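Local structure of inositol-1-monophosphatase (Nostoc sp., 5ZHH) at the interface of chains A and B. The protein catalyses the hydrolysis of inositol monophosphates to myo-inositol and inorganic phosphate, as a member of the inositol monophosphatase family. Coordinates in Å, arbitrary orientation; residue numbers count along the deposited sequence, not the author numbering. Chains: chain A/B, Inositol-1-monophosphatase.

The interface of chains A and B. Residues chain A 2, 5-6, 9; chain B 13, 57, 60-61.
B:Arg60, near the end of helix 44-61 of chain B, reaches across to helix 3-25 of chain A and grips the carboxylate of A:Asp9. From CB the chain of B:Arg60 passes to CG and CD, which run alongside A:Thr6 in the opposite sense, and CD also touches the poorly ordered A:Thr2. A bend at chi3 (36°) turns the chain at CD and sets the guanidinium group against A:Gln5, whose CG lies over one face, toward the rim, 3.4 Å from B:Arg60 NH2. Both terminal nitrogens then meet one oxygen end-on. B:Arg60 NH1 forms a salt bridge to A:Asp9 OD2 at 2.8 Å, arriving on the anti side but tilted from the carboxylate plane. B:Arg60 NH2 takes the syn lone pair of A:Asp9 OD2 at 3.0 Å. NH1 also donates in the guanidinium plane to the hydroxyl OG1 of A:Thr6, which in turn donates to the backbone O of A:Thr2. A further donor to A:Asp9 OD2 is the ring nitrogen NE2 of B:His61, 2.9 Å away and nearly straight (164° at H). A:Asp9 OD2 receives this N-H on its anti lone pair, and the oxygen lies in the plane of the B:His61 ring. B:His61 CE1 packs on the methyl CG2 of A:Thr6 at 3.7 Å. The other carboxylate oxygen, A:Asp9 OD1, accepts from the amide NE2 of A:Gln5 at 3.1 Å, from above the carboxylate plane; this second bond should limit rotation of the carboxylate. Two waters each bridge A:Asp9 OD1 and B:Glu13 OE2, 3.9 Å apart, and are likely to ease the approach of the two acidic groups. A methionine in place of B:Arg60 would probably leave the A:Asp9 charge without its salt-bridge mate and the A:Thr6 hydroxyl without this donor. Repeated by the two-fold axis, this polar cluster joins the N-terminal helix of each subunit to helix 44-61 and, through water, to the N-terminal helix of the other, and probably contributes to dimer assembly, dimers being typical of the family.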
loop_
_atom_site.group_PDB
_atom_site.type_symbol
_atom_site.label_atom_id
_atom_site.label_comp_id
_atom_site.label_asym_id
_atom_site.label_seq_id
_atom_site.Cartn_x
_atom_site.Cartn_y
_atom_site.Cartn_z
ATOM N N THR A 2 -6.431 -29.709 3.218
ATOM C CA THR A 2 -5.332 -30.339 3.939
ATOM C C THR A 2 -4.301 -30.904 2.959
ATOM O O THR A 2 -3.170 -30.407 2.891
ATOM C CB THR A 2 -5.808 -31.427 4.912
ATOM O OG1 THR A 2 -6.535 -30.807 5.984
ATOM C CG2 THR A 2 -4.610 -32.209 5.464
ATOM N N GLN A 5 -4.376 -28.247 0.677
ATOM C CA GLN A 5 -3.951 -27.069 1.427
ATOM C C GLN A 5 -2.433 -27.007 1.543
ATOM O O GLN A 5 -1.841 -25.926 1.469
ATOM C CB GLN A 5 -4.596 -27.078 2.813
ATOM C CG GLN A 5 -4.313 -25.837 3.636
ATOM C CD GLN A 5 -5.070 -24.630 3.122
ATOM O OE1 GLN A 5 -6.299 -24.646 3.047
ATOM N NE2 GLN A 5 -4.343 -23.574 2.770
ATOM N N THR A 6 -1.785 -28.160 1.720
ATOM C CA THR A 6 -0.326 -28.189 1.754
ATOM C C THR A 6 0.261 -27.728 0.424
ATOM O O THR A 6 1.210 -26.934 0.399
ATOM C CB THR A 6 0.151 -29.601 2.101
ATOM O OG1 THR A 6 -0.234 -29.909 3.442
ATOM C CG2 THR A 6 1.669 -29.718 1.976
ATOM N N ASP A 9 -0.328 -23.922 0.207
ATOM C CA ASP A 9 0.589 -23.166 1.056
ATOM C C ASP A 9 1.921 -22.940 0.355
ATOM O O ASP A 9 2.484 -21.842 0.408
ATOM C CB ASP A 9 0.822 -23.895 2.385
ATOM C CG ASP A 9 -0.387 -23.874 3.297
ATOM O OD1 ASP A 9 -1.313 -23.066 3.068
ATOM O OD2 ASP A 9 -0.400 -24.672 4.259
ATOM N N GLU B 13 4.378 -18.493 5.676
ATOM C CA GLU B 13 2.975 -18.631 5.297
ATOM C C GLU B 13 2.068 -18.640 6.520
ATOM O O GLU B 13 0.974 -18.067 6.487
ATOM C CB GLU B 13 2.774 -19.901 4.465
ATOM C CG GLU B 13 1.311 -20.234 4.166
ATOM C CD GLU B 13 0.640 -19.227 3.234
ATOM O OE1 GLU B 13 1.352 -18.404 2.621
ATOM O OE2 GLU B 13 -0.608 -19.248 3.136
ATOM N N ILE B 57 -1.421 -24.864 10.561
ATOM C CA ILE B 57 -0.412 -24.893 9.509
ATOM C C ILE B 57 0.839 -25.627 9.978
ATOM O O ILE B 57 1.343 -26.524 9.295
ATOM C CB ILE B 57 -0.082 -23.462 9.053
ATOM C CG1 ILE B 57 -1.312 -22.827 8.391
ATOM C CG2 ILE B 57 1.108 -23.481 8.103
ATOM C CD1 ILE B 57 -1.175 -21.328 8.130
ATOM N N ARG B 60 0.209 -29.373 10.439
ATOM C CA ARG B 60 -0.043 -30.096 9.195
ATOM C C ARG B 60 1.248 -30.327 8.417
ATOM O O ARG B 60 1.436 -31.393 7.820
ATOM C CB ARG B 60 -1.055 -29.337 8.339
ATOM C CG ARG B 60 -1.235 -29.924 6.947
ATOM C CD ARG B 60 -2.449 -29.357 6.226
ATOM N NE ARG B 60 -2.662 -27.950 6.540
ATOM C CZ ARG B 60 -1.990 -26.957 5.974
ATOM N NH1 ARG B 60 -1.050 -27.222 5.076
ATOM N NH2 ARG B 60 -2.248 -25.706 6.313
ATOM N N HIS B 61 2.148 -29.340 8.402
ATOM C CA HIS B 61 3.420 -29.506 7.706
ATOM C C HIS B 61 4.435 -30.284 8.538
ATOM O O HIS B 61 5.240 -31.040 7.980
ATOM C CB HIS B 61 4.006 -28.144 7.330
ATOM C CG HIS B 61 3.266 -27.446 6.229
ATOM N ND1 HIS B 61 3.546 -27.658 4.898
ATOM C CD2 HIS B 61 2.285 -26.511 6.262
ATOM C CE1 HIS B 61 2.753 -26.902 4.156
ATOM N NE2 HIS B 61 1.977 -26.198 4.959
HETATM O O HOH W 1 -2.054 -21.162 4.796
HETATM O O HOH W 2 -1.863 -21.045 1.371
#